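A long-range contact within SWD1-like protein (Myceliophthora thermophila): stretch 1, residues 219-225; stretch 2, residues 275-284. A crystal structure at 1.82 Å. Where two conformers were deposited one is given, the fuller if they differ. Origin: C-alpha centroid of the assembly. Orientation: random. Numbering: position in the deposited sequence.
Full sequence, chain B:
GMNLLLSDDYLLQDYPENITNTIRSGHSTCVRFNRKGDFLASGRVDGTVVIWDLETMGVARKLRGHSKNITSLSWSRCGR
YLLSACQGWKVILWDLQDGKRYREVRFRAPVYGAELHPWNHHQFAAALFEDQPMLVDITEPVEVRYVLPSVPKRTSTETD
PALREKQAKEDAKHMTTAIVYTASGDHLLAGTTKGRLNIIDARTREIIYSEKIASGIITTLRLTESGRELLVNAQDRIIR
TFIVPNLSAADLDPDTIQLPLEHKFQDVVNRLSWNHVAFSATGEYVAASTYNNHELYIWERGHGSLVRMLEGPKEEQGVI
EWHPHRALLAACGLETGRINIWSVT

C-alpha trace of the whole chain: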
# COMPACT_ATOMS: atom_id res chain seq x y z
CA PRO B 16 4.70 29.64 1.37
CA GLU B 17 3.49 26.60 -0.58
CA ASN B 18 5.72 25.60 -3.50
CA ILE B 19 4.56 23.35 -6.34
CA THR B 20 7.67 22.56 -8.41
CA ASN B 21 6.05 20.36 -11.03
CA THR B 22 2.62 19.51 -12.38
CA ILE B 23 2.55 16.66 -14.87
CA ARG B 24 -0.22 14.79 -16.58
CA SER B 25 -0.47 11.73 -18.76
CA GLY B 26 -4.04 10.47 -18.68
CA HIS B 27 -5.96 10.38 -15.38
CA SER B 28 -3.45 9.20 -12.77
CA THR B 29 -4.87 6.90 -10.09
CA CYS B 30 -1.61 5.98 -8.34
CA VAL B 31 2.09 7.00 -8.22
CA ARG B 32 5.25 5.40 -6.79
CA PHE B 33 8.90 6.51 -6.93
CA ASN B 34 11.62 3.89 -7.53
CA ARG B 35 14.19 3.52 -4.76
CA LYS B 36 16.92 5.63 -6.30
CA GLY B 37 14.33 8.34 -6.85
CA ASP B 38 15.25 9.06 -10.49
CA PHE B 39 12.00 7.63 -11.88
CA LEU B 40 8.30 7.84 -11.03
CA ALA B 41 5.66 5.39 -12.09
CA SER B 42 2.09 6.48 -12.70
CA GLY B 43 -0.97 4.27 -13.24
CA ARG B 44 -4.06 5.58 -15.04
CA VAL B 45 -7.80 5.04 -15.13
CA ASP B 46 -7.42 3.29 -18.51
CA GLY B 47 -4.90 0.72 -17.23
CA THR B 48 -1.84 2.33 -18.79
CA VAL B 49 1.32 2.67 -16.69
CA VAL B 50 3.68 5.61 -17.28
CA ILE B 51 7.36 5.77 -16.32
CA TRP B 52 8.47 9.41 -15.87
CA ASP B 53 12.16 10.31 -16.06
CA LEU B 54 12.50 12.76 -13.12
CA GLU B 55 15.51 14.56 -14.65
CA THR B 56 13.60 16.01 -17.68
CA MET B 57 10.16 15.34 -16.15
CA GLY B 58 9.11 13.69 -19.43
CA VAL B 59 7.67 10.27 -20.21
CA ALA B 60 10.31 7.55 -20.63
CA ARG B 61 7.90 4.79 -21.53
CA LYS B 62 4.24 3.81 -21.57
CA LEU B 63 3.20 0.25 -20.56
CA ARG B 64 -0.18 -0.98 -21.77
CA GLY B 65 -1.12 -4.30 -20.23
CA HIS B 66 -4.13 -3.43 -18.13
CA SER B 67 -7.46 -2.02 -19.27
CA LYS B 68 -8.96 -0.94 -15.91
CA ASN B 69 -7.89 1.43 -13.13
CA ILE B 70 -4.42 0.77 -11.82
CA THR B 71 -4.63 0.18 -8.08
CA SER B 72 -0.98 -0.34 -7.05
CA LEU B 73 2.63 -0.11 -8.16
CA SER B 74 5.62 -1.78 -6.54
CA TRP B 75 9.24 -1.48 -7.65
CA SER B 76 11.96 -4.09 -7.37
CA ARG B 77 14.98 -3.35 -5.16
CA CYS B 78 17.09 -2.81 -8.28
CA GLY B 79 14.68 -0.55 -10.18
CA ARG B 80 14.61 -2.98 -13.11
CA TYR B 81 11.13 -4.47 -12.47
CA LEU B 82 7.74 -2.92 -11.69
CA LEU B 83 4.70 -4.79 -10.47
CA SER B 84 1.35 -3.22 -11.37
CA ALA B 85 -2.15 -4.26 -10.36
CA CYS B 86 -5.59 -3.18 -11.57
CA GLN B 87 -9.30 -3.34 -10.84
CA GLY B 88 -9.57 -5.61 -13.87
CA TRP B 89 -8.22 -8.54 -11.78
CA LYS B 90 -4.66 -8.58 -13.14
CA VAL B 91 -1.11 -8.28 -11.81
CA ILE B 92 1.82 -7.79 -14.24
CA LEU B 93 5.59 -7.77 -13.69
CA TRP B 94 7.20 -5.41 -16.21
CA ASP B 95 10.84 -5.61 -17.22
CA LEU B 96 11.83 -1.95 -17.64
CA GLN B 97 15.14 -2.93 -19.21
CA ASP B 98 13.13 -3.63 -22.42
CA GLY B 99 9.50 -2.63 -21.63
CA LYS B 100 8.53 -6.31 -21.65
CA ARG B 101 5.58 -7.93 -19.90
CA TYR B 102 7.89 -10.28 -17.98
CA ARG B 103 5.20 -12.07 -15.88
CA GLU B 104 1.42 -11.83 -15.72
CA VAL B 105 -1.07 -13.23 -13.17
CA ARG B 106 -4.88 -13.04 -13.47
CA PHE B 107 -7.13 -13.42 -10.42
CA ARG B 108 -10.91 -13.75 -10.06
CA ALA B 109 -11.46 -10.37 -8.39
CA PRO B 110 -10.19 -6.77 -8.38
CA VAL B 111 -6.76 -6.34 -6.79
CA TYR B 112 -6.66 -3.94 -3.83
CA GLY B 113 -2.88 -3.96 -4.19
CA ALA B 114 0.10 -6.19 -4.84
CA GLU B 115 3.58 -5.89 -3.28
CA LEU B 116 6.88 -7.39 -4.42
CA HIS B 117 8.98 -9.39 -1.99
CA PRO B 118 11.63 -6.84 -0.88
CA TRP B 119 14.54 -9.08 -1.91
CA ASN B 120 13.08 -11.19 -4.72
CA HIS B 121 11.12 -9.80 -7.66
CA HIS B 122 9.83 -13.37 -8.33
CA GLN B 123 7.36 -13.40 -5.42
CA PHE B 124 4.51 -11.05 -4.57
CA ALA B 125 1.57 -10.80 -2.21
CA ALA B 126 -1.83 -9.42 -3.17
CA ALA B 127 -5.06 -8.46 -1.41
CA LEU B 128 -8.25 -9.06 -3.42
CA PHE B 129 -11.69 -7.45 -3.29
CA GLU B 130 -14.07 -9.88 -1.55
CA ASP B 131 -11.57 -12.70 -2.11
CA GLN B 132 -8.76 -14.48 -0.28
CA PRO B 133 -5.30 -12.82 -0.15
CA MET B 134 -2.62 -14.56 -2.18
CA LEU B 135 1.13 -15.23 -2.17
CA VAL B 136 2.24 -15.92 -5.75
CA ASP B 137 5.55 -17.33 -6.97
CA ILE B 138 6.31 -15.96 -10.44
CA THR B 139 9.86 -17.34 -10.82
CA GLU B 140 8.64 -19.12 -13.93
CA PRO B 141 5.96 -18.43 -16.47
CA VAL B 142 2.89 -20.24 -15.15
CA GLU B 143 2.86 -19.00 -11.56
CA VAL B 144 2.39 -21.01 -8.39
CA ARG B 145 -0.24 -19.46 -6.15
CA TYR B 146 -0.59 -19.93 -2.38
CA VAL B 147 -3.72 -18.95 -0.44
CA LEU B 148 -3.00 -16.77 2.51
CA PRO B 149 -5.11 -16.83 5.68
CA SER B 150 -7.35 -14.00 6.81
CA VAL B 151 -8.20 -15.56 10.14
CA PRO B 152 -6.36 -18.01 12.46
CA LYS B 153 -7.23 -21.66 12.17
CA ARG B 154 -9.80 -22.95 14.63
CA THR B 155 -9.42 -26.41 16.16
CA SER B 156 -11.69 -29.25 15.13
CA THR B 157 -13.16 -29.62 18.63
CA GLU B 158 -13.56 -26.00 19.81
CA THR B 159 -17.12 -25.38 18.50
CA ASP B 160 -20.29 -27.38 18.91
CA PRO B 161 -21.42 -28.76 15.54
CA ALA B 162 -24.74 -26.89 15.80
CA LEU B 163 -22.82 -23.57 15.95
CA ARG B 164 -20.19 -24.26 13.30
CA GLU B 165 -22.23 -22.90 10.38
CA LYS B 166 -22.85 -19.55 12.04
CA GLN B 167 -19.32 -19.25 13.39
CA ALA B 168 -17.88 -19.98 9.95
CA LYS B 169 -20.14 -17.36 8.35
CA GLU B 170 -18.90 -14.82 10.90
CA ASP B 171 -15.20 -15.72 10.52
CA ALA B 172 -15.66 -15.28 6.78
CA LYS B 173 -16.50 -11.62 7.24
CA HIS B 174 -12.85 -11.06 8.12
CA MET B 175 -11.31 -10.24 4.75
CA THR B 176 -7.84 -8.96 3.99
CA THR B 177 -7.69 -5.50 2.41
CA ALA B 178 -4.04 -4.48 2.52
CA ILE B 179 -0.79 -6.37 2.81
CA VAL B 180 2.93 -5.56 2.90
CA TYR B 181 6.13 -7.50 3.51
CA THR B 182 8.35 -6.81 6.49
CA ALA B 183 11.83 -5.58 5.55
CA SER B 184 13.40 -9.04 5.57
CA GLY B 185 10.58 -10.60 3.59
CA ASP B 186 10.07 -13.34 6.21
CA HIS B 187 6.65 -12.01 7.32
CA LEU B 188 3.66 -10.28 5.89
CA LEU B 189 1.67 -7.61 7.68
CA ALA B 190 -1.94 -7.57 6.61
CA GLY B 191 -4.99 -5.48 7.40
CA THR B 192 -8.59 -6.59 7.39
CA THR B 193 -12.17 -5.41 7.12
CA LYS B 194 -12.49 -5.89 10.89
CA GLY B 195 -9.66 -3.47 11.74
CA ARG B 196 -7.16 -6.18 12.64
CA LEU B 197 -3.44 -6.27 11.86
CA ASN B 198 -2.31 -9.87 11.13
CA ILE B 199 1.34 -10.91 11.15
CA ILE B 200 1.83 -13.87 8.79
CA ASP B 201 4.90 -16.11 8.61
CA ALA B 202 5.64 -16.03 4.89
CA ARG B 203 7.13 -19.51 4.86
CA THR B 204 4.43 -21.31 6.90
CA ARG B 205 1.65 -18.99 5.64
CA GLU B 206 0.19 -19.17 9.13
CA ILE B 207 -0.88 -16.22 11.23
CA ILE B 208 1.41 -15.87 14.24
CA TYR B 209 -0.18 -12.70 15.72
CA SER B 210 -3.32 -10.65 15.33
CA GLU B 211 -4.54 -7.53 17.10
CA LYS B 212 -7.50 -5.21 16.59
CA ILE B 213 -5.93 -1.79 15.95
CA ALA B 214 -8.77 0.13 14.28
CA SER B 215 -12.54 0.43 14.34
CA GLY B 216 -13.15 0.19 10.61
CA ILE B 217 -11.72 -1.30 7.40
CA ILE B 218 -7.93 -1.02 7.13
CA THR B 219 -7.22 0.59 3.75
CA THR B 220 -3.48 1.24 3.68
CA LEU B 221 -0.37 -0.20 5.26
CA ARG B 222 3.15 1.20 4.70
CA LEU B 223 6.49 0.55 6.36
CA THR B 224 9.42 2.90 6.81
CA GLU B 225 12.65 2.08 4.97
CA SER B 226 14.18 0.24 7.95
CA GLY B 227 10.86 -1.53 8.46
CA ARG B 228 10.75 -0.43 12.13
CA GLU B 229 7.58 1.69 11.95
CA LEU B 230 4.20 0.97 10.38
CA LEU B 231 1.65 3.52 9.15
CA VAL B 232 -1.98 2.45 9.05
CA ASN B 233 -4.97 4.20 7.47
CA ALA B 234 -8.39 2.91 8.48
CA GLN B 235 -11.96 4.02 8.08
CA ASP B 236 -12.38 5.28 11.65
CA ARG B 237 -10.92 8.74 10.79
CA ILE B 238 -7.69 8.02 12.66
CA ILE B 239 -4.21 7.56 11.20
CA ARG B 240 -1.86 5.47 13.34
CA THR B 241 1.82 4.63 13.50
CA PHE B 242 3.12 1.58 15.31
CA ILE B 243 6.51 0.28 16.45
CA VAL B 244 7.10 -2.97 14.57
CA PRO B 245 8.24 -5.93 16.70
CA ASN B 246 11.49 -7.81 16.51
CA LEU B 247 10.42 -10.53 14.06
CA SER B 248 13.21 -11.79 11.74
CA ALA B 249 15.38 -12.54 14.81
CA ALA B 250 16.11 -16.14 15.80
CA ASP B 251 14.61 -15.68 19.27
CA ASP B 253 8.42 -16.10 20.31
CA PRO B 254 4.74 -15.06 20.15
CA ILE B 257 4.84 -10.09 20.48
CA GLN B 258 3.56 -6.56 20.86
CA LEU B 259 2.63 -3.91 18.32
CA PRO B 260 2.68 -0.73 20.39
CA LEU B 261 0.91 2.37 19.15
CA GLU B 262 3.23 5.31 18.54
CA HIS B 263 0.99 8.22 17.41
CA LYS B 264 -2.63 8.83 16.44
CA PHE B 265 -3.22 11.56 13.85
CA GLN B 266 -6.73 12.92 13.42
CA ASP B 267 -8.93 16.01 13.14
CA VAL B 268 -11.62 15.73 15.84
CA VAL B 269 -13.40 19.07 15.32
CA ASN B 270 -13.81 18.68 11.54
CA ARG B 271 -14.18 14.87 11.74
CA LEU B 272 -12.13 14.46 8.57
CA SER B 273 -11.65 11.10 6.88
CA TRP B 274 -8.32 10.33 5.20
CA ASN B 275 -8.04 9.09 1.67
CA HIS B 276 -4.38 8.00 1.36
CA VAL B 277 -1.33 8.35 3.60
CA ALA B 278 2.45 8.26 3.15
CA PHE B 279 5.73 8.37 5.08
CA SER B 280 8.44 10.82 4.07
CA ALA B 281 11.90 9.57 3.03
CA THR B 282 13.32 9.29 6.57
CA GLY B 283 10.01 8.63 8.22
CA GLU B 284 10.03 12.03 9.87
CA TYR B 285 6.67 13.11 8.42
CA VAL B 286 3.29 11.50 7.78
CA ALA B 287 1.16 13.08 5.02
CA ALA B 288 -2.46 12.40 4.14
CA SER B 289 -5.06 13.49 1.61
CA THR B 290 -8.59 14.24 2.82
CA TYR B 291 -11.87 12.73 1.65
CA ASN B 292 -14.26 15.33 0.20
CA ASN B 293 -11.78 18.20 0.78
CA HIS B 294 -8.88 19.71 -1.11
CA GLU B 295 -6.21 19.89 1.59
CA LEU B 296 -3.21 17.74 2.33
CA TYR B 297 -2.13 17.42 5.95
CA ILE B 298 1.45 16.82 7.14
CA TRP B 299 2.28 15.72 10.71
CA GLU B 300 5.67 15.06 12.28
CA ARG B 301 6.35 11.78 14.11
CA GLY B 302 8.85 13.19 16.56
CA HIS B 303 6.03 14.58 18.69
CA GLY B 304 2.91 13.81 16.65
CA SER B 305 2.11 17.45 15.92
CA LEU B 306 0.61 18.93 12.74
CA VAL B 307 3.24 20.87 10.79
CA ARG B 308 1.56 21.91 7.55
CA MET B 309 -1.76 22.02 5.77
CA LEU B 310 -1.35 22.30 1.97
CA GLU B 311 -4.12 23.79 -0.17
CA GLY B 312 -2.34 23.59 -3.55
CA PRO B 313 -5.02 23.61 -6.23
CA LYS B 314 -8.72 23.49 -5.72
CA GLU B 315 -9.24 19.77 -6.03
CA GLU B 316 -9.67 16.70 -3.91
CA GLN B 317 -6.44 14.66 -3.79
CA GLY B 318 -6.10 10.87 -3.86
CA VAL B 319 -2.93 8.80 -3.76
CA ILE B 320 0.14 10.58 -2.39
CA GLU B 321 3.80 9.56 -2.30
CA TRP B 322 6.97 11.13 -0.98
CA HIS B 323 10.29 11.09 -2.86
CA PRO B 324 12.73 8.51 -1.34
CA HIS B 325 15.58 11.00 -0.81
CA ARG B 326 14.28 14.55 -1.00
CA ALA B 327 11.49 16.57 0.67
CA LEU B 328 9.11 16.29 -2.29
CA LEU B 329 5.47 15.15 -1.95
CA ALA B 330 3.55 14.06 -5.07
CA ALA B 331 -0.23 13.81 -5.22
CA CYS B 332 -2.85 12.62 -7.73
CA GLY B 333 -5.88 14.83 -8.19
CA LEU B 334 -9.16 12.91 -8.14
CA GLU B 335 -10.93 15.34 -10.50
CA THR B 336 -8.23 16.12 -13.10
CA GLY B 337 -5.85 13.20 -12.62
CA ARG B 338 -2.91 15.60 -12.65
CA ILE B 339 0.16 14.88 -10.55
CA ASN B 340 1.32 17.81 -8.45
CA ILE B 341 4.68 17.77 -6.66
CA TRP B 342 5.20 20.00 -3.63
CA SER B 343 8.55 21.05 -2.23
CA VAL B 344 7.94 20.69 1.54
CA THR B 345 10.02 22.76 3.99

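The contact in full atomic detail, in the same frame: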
# COMPACT_ATOMS: atom_id res chain seq x y z
N THR B 219 -7.34 0.34 5.19
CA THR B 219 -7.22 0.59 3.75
C THR B 219 -5.79 0.71 3.25
O THR B 219 -5.53 0.39 2.08
CB THR B 219 -8.01 1.85 3.34
OG1 THR B 219 -7.67 2.94 4.19
CG2 THR B 219 -9.50 1.57 3.46
N THR B 220 -4.86 1.09 4.09
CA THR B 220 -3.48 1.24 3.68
C THR B 220 -2.56 0.80 4.79
O THR B 220 -2.79 1.15 5.96
CB THR B 220 -3.14 2.72 3.34
OG1 THR B 220 -3.75 3.06 2.11
CG2 THR B 220 -1.61 2.94 3.27
N LEU B 221 -1.52 0.07 4.41
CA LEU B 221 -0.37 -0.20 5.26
C LEU B 221 0.92 0.22 4.54
O LEU B 221 1.08 -0.08 3.34
CB LEU B 221 -0.25 -1.67 5.57
CG LEU B 221 -1.40 -2.30 6.35
CD1 LEU B 221 -1.18 -3.83 6.41
CD2 LEU B 221 -1.46 -1.67 7.71
N ARG B 222 1.84 0.84 5.27
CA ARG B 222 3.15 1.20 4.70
C ARG B 222 4.22 1.14 5.78
O ARG B 222 3.99 1.54 6.92
CB ARG B 222 3.06 2.64 4.10
CG ARG B 222 4.27 3.08 3.34
CD ARG B 222 4.57 2.16 2.13
NE ARG B 222 3.52 2.08 1.10
CZ ARG B 222 3.40 2.91 0.06
NH1 ARG B 222 4.23 3.97 -0.08
NH2 ARG B 222 2.44 2.71 -0.83
N LEU B 223 5.37 0.61 5.43
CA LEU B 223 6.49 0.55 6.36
C LEU B 223 7.48 1.66 6.04
O LEU B 223 7.55 2.11 4.90
CB LEU B 223 7.20 -0.81 6.23
CG LEU B 223 6.49 -1.92 6.96
CD1 LEU B 223 7.11 -3.25 6.57
CD2 LEU B 223 6.57 -1.64 8.46
N THR B 224 8.23 2.08 7.06
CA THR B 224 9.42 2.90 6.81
C THR B 224 10.51 2.06 6.14
O THR B 224 10.47 0.83 6.11
CB THR B 224 9.99 3.51 8.10
OG1 THR B 224 10.25 2.50 9.09
CG2 THR B 224 9.03 4.55 8.68
N GLU B 225 11.55 2.75 5.66
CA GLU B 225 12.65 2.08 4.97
C GLU B 225 13.29 0.98 5.82
O GLU B 225 13.48 -0.15 5.35
CB GLU B 225 13.67 3.16 4.59
CG GLU B 225 15.00 2.68 4.16
CD GLU B 225 14.99 2.26 2.70
OE1 GLU B 225 16.09 2.13 2.10
OE2 GLU B 225 13.86 2.08 2.16
N ASN B 275 -7.91 9.87 2.88
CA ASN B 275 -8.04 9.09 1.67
C ASN B 275 -6.82 8.17 1.50
O ASN B 275 -6.96 6.95 1.45
CB ASN B 275 -8.20 10.06 0.51
CG ASN B 275 -8.86 9.46 -0.63
OD1 ASN B 275 -8.89 8.24 -0.76
ND2 ASN B 275 -9.38 10.29 -1.50
N HIS B 276 -5.62 8.75 1.45
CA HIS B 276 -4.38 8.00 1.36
C HIS B 276 -3.36 8.65 2.29
O HIS B 276 -3.48 9.82 2.64
CB HIS B 276 -3.89 7.94 -0.10
CG HIS B 276 -4.65 6.94 -0.92
ND1 HIS B 276 -5.69 7.27 -1.76
CD2 HIS B 276 -4.58 5.59 -0.92
CE1 HIS B 276 -6.20 6.16 -2.28
NE2 HIS B 276 -5.55 5.13 -1.78
N VAL B 277 -2.35 7.87 2.68
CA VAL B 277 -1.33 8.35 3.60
C VAL B 277 0.02 7.89 3.08
O VAL B 277 0.11 6.92 2.32
CB VAL B 277 -1.52 7.82 5.02
CG1 VAL B 277 -2.90 8.40 5.57
CG2 VAL B 277 -1.52 6.24 5.02
N ALA B 278 1.07 8.56 3.56
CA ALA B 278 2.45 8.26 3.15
C ALA B 278 3.47 8.76 4.17
O ALA B 278 3.31 9.82 4.77
CB ALA B 278 2.75 8.88 1.77
N PHE B 279 4.56 8.00 4.31
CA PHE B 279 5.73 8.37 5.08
C PHE B 279 6.69 9.15 4.19
O PHE B 279 6.96 8.71 3.07
CB PHE B 279 6.52 7.14 5.51
CG PHE B 279 6.05 6.46 6.82
CD1 PHE B 279 5.85 7.18 7.96
CD2 PHE B 279 5.96 5.07 6.86
CE1 PHE B 279 5.48 6.55 9.18
CE2 PHE B 279 5.56 4.39 8.06
CZ PHE B 279 5.34 5.15 9.23
N SER B 280 7.36 10.14 4.78
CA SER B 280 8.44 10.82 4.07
C SER B 280 9.68 9.92 4.04
O SER B 280 9.73 8.86 4.68
CB SER B 280 8.75 12.18 4.70
OG SER B 280 9.35 12.03 6.00
N ALA B 281 10.71 10.38 3.33
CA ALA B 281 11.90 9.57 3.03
C ALA B 281 12.51 8.95 4.29
O ALA B 281 12.92 7.77 4.27
CB ALA B 281 12.96 10.46 2.35
N THR B 282 12.71 9.76 5.33
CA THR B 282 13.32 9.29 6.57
C THR B 282 12.29 8.83 7.58
O THR B 282 12.66 8.43 8.68
CB THR B 282 14.16 10.35 7.25
OG1 THR B 282 13.28 11.39 7.73
CG2 THR B 282 15.16 10.99 6.26
N GLY B 283 11.02 8.94 7.25
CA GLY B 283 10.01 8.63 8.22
C GLY B 283 9.67 9.76 9.15
O GLY B 283 8.81 9.60 10.03
N GLU B 284 10.31 10.91 8.99
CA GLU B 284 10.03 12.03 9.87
C GLU B 284 8.57 12.48 9.80
O GLU B 284 7.99 12.88 10.81
CB GLU B 284 10.90 13.21 9.51
CG GLU B 284 10.70 14.35 10.53
CD GLU B 284 11.59 15.55 10.32
OE1 GLU B 284 12.26 15.71 9.25
OE2 GLU B 284 11.63 16.36 11.26
O HOH W 1 -5.73 4.52 2.50
O HOH W 2 4.84 5.92 2.29

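Neighbouring strands need not share hydrogen bonds to be held in register; side chains and trapped water can do the work instead. The SWD1-like protein offers a compact example. Strands 219-223 and 276-279 run parallel, their directions only 5° apart, but their axes approach no closer than 7.6 Å, too far for the backbone pairing of a sheet. No direct hydrogen bond joins the two stretches.

From T220 to L223 the side chains alternate: those of T220 and R222 point toward the partner, those of L221 and L223 away, although the backbone of L223 still meets the F279 ring. T220, with chi1 in the m well, divides its branches by chemistry. Its methyl packs on a valine methyl, CG2 of T220 lying 3.7 Å from CG2 of V277, while its hydroxyl OG1 lies 2.5 Å from a water. That water also meets T219 OG1 at 3.0 Å and donates to the carbonyl O of N275 at 2.9 Å, so it links the two stretches beside the T220 contacts, where no direct hydrogen bond forms.

A second water repeats the device. It accepts from F279 N at 2.9 Å and, weakly, from R222 NH1 at 3.1 Å. The arginine is folded, with chi1 t but chi2 and chi3 both p, which places NH1 near this water; NH1 is also hydrogen-bonded elsewhere in the structure.

F279 forms the apolar centre. Its CA-to-CB bond points toward stretch 1, and with chi1 in the m well (-86°) the ring lies against it, with CE2 of F279 3.4 Å from O of R222. T224, in the p rotamer, lays CG2 over one ring face, 3.6 Å from the F279 ring centroid and 16° off its normal, a CH-pi contact; its OG1 is hydrogen-bonded elsewhere in the structure.

The same methyl, T224 CG2, lies 4.2 Å from CA of G283, which closes a type I turn through its N to S280 O (2.9 Å). The backbone angles of G283 alone call for glycine, and an ideal CB would sit only 3.2 Å from T224 CG2.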